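Long-range contact in SusD homolog (Bacteroides thetaiotaomicron, PDB 3EHM), which probably binds mucin O-glycans for their use by this gut bacterium, as a SusD-family outer membrane lipoprotein: residues N258-M272 / A325-L339. Numbering follows the deposited sequence.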
# COMPACT_ATOMS: atom_id res chain seq x y z
N ASN A 258 5.31 1.13 17.09
CA ASN A 258 5.25 0.78 15.68
C ASN A 258 4.87 -0.70 15.59
O ASN A 258 5.50 -1.56 16.21
CB ASN A 258 6.59 1.03 14.99
CG ASN A 258 6.52 0.79 13.50
OD1 ASN A 258 6.46 -0.35 13.05
ND2 ASN A 258 6.49 1.88 12.74
N SER A 259 3.83 -0.98 14.81
CA SER A 259 3.31 -2.33 14.66
C SER A 259 4.10 -3.32 13.82
O SER A 259 3.69 -4.47 13.69
CB SER A 259 1.86 -2.25 14.17
OG SER A 259 1.72 -1.19 13.24
N MSE A 260 5.22 -2.89 13.25
CA MSE A 260 6.05 -3.81 12.48
C MSE A 260 6.99 -4.57 13.43
O MSE A 260 7.53 -5.61 13.07
CB MSE A 260 6.92 -3.06 11.47
CG MSE A 260 6.18 -2.38 10.35
SE MSE A 260 7.47 -1.52 9.17
CE MSE A 260 8.28 -3.13 8.46
N LEU A 261 7.17 -4.04 14.63
CA LEU A 261 8.08 -4.67 15.58
C LEU A 261 7.73 -6.11 15.98
O LEU A 261 8.60 -6.97 16.03
CB LEU A 261 8.20 -3.80 16.84
CG LEU A 261 8.94 -2.49 16.59
CD1 LEU A 261 9.00 -1.67 17.87
CD2 LEU A 261 10.35 -2.79 16.08
N ALA A 262 6.46 -6.37 16.26
CA ALA A 262 6.05 -7.72 16.65
C ALA A 262 6.52 -8.77 15.64
O ALA A 262 7.17 -9.75 16.01
CB ALA A 262 4.53 -7.78 16.79
N SER A 263 6.21 -8.57 14.36
CA SER A 263 6.62 -9.55 13.35
C SER A 263 8.11 -9.54 13.03
O SER A 263 8.69 -10.59 12.74
CB SER A 263 5.82 -9.34 12.06
OG SER A 263 6.09 -10.39 11.15
N VAL A 264 8.74 -8.38 13.09
CA VAL A 264 10.17 -8.29 12.80
C VAL A 264 11.06 -8.81 13.93
O VAL A 264 11.95 -9.63 13.70
CB VAL A 264 10.60 -6.83 12.48
CG1 VAL A 264 12.13 -6.72 12.43
CG2 VAL A 264 10.02 -6.39 11.14
N ASN A 265 10.80 -8.36 15.16
CA ASN A 265 11.62 -8.76 16.30
C ASN A 265 11.06 -9.81 17.25
O ASN A 265 11.81 -10.65 17.74
CB ASN A 265 12.02 -7.53 17.11
CG ASN A 265 12.79 -6.51 16.29
OD1 ASN A 265 13.68 -6.87 15.52
ND2 ASN A 265 12.47 -5.24 16.48
N GLU A 266 9.77 -9.74 17.53
CA GLU A 266 9.16 -10.70 18.45
C GLU A 266 8.98 -12.09 17.85
O GLU A 266 9.44 -13.08 18.41
CB GLU A 266 7.81 -10.18 18.94
CG GLU A 266 7.88 -8.90 19.77
CD GLU A 266 8.80 -9.03 20.98
OE1 GLU A 266 8.78 -10.09 21.64
OE2 GLU A 266 9.54 -8.06 21.26
N TYR A 267 8.32 -12.15 16.70
CA TYR A 267 8.06 -13.43 16.05
C TYR A 267 9.19 -13.86 15.11
O TYR A 267 9.27 -15.04 14.73
CB TYR A 267 6.75 -13.37 15.26
CG TYR A 267 5.55 -12.89 16.06
CD1 TYR A 267 5.36 -13.28 17.39
CD2 TYR A 267 4.57 -12.09 15.46
CE1 TYR A 267 4.22 -12.88 18.10
CE2 TYR A 267 3.44 -11.68 16.17
CZ TYR A 267 3.27 -12.08 17.48
OH TYR A 267 2.14 -11.70 18.17
N ASN A 268 10.04 -12.91 14.71
CA ASN A 268 11.14 -13.20 13.81
C ASN A 268 10.62 -13.76 12.50
O ASN A 268 11.19 -14.71 11.94
CB ASN A 268 12.11 -14.19 14.45
CG ASN A 268 12.89 -13.58 15.59
OD1 ASN A 268 12.86 -14.08 16.72
ND2 ASN A 268 13.58 -12.49 15.31
N GLU A 269 9.54 -13.17 12.00
CA GLU A 269 8.91 -13.63 10.78
C GLU A 269 9.03 -12.68 9.59
O GLU A 269 9.01 -13.12 8.44
CB GLU A 269 7.43 -13.96 11.05
CG GLU A 269 7.25 -15.04 12.13
CD GLU A 269 5.80 -15.33 12.48
OE1 GLU A 269 4.99 -14.38 12.57
OE2 GLU A 269 5.46 -16.52 12.68
N THR A 270 9.15 -11.39 9.84
CA THR A 270 9.26 -10.44 8.73
C THR A 270 10.70 -10.01 8.45
O THR A 270 11.39 -9.49 9.32
CB THR A 270 8.39 -9.20 8.97
OG1 THR A 270 7.01 -9.59 8.97
CG2 THR A 270 8.61 -8.16 7.87
N ARG A 271 11.13 -10.24 7.21
CA ARG A 271 12.49 -9.91 6.79
C ARG A 271 12.46 -9.20 5.43
O ARG A 271 11.39 -9.01 4.84
CB ARG A 271 13.30 -11.21 6.69
CG ARG A 271 13.44 -11.96 8.02
CD ARG A 271 14.38 -11.21 8.96
NE ARG A 271 14.62 -11.88 10.24
CZ ARG A 271 13.97 -11.60 11.37
NH1 ARG A 271 13.03 -10.66 11.39
NH2 ARG A 271 14.29 -12.22 12.49
N MSE A 272 13.63 -8.79 4.95
CA MSE A 272 13.74 -8.08 3.66
C MSE A 272 13.33 -8.98 2.49
O MSE A 272 13.79 -10.12 2.38
CB MSE A 272 15.17 -7.58 3.46
CG MSE A 272 15.39 -6.80 2.16
SE MSE A 272 17.24 -6.28 1.92
CE MSE A 272 18.02 -8.04 1.72
N ALA A 325 16.68 -17.76 8.12
CA ALA A 325 16.13 -16.46 7.75
C ALA A 325 15.94 -15.60 8.99
O ALA A 325 15.66 -14.40 8.88
CB ALA A 325 14.81 -16.64 7.01
N LYS A 326 16.08 -16.19 10.17
CA LYS A 326 15.94 -15.40 11.39
C LYS A 326 16.98 -14.30 11.35
O LYS A 326 16.76 -13.20 11.86
CB LYS A 326 16.14 -16.25 12.65
CG LYS A 326 16.18 -15.42 13.93
CD LYS A 326 16.21 -16.26 15.20
CE LYS A 326 16.33 -15.36 16.44
NZ LYS A 326 16.26 -16.14 17.71
N PHE A 327 18.11 -14.59 10.72
CA PHE A 327 19.19 -13.61 10.62
C PHE A 327 19.39 -13.00 9.25
O PHE A 327 20.46 -12.49 8.93
CB PHE A 327 20.48 -14.23 11.14
CG PHE A 327 20.37 -14.73 12.55
CD1 PHE A 327 20.06 -16.06 12.81
CD2 PHE A 327 20.49 -13.85 13.62
CE1 PHE A 327 19.87 -16.50 14.11
CE2 PHE A 327 20.30 -14.28 14.92
CZ PHE A 327 19.98 -15.61 15.17
N ALA A 328 18.34 -13.05 8.42
CA ALA A 328 18.40 -12.44 7.10
C ALA A 328 18.24 -10.95 7.37
O ALA A 328 17.96 -10.56 8.51
CB ALA A 328 17.25 -12.95 6.24
N SER A 329 18.43 -10.12 6.35
CA SER A 329 18.28 -8.68 6.53
C SER A 329 16.88 -8.39 7.08
O SER A 329 15.91 -9.05 6.70
CB SER A 329 18.48 -7.95 5.20
OG SER A 329 19.83 -8.05 4.78
N ARG A 330 16.79 -7.41 7.98
CA ARG A 330 15.52 -7.05 8.59
C ARG A 330 15.17 -5.60 8.30
O ARG A 330 16.05 -4.77 8.09
CB ARG A 330 15.58 -7.18 10.11
CG ARG A 330 16.14 -8.48 10.62
CD ARG A 330 16.10 -8.50 12.15
NE ARG A 330 16.71 -9.70 12.68
CZ ARG A 330 16.61 -10.10 13.95
NH1 ARG A 330 15.90 -9.37 14.81
NH2 ARG A 330 17.21 -11.21 14.35
N PRO A 331 13.87 -5.28 8.28
CA PRO A 331 13.48 -3.89 8.03
C PRO A 331 13.98 -3.08 9.22
O PRO A 331 13.90 -3.54 10.36
CB PRO A 331 11.95 -3.96 8.00
CG PRO A 331 11.68 -5.35 7.52
CD PRO A 331 12.69 -6.16 8.29
N LYS A 332 14.53 -1.89 8.96
CA LYS A 332 14.99 -1.05 10.05
C LYS A 332 13.77 -0.34 10.60
O LYS A 332 13.00 0.27 9.85
CB LYS A 332 16.00 -0.01 9.56
CG LYS A 332 17.40 -0.54 9.37
CD LYS A 332 18.39 0.59 9.11
CE LYS A 332 19.82 0.06 9.06
NZ LYS A 332 20.79 1.12 8.70
N VAL A 333 13.57 -0.44 11.91
CA VAL A 333 12.42 0.19 12.54
C VAL A 333 12.56 0.14 14.06
O VAL A 333 13.19 -0.76 14.61
CB VAL A 333 11.10 -0.52 12.12
CG1 VAL A 333 11.14 -2.00 12.54
CG2 VAL A 333 9.90 0.17 12.76
N ASP A 334 11.99 1.13 14.73
CA ASP A 334 12.01 1.14 16.19
C ASP A 334 10.61 1.52 16.68
O ASP A 334 9.74 1.84 15.87
CB ASP A 334 13.08 2.10 16.73
CG ASP A 334 12.94 3.50 16.18
OD1 ASP A 334 11.88 4.12 16.38
OD2 ASP A 334 13.92 3.98 15.56
N SER A 335 10.40 1.48 17.99
CA SER A 335 9.08 1.76 18.55
C SER A 335 8.47 3.09 18.14
O SER A 335 7.25 3.20 17.99
CB SER A 335 9.12 1.64 20.08
OG SER A 335 10.04 2.56 20.63
N ASN A 336 9.30 4.11 17.94
CA ASN A 336 8.82 5.44 17.58
C ASN A 336 8.70 5.68 16.08
O ASN A 336 8.32 6.78 15.65
CB ASN A 336 9.73 6.52 18.19
CG ASN A 336 9.67 6.52 19.71
OD1 ASN A 336 8.60 6.60 20.30
ND2 ASN A 336 10.84 6.42 20.34
N SER A 337 9.02 4.68 15.27
CA SER A 337 8.93 4.83 13.82
C SER A 337 7.48 5.02 13.40
O SER A 337 6.55 4.46 13.99
CB SER A 337 9.50 3.60 13.11
OG SER A 337 10.87 3.44 13.40
N PRO A 338 7.26 5.83 12.35
CA PRO A 338 5.90 6.07 11.88
C PRO A 338 5.45 5.09 10.81
O PRO A 338 6.22 4.24 10.35
CB PRO A 338 5.99 7.48 11.33
CG PRO A 338 7.35 7.47 10.69
CD PRO A 338 8.22 6.74 11.70
N LEU A 339 4.18 5.20 10.44
CA LEU A 339 3.59 4.41 9.37
C LEU A 339 3.11 5.52 8.45
O LEU A 339 2.58 6.53 8.92
CB LEU A 339 2.42 3.56 9.86
CG LEU A 339 2.82 2.34 10.68
CD1 LEU A 339 1.60 1.47 10.96
CD2 LEU A 339 3.87 1.53 9.92
O HOH W 1 14.70 -10.59 17.06
O HOH W 2 13.92 -3.21 15.01
O HOH W 3 15.76 -6.00 14.50
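An offset stack of two guanidinium groups, Arg271 on Arg330, marks one end of this packing of the mostly irregular segment 325-339 along the short helix 261-266 and strand 270-272 of the SusD-like fold. The two planes are only 13° apart, with centres 4.0 Å from each other. Such like charges would be costly alone, but carbonyls and water probably offset this. Arg271 grips Lys326 O side-on, with NE at 3.0 Å and NH2 at 2.7 Å. Its NH1 turns back to Val264 O, on a lone pair in the carbonyl plane, and to Thr270 O. The guanidinium is thereby held from both segments. Arg330 NH1 reaches Asn265 OD1 weakly and donates to a water that bridges to Asn265 O. Beside the stack, Met272 N bonds to Ser329 O at 2.9 Å. In the middle, apolar side chains meet: Val264 CG2 touches Pro331 CD, the methyl of selenomethionine Met260 touches Pro331 CB, and Leu261 CD2 lies 3.7 Å from Val333 CG1. A second water there links Asn265 ND2 to Val333 O. At the far end, Asn258 joins the 334-337 turn to the turn that leads into the helix. Its CG lies anti to the backbone N (chi1 -174°), and ND2 donates almost straight (177°) to Ser337 O at 2.9 Å, from above that carbonyl plane. OD1 accepts from Met260 N as a capping bond, while Asn258 N donates to Ser335 O. Strand 67-69 pairs with 270-272, and its Phe67 touches Met260, Thr270 and Pro331. Helix 47-57 packs on Met260 through Leu52, and strand 246-248 meets Leu339 at the start of strand 339-342.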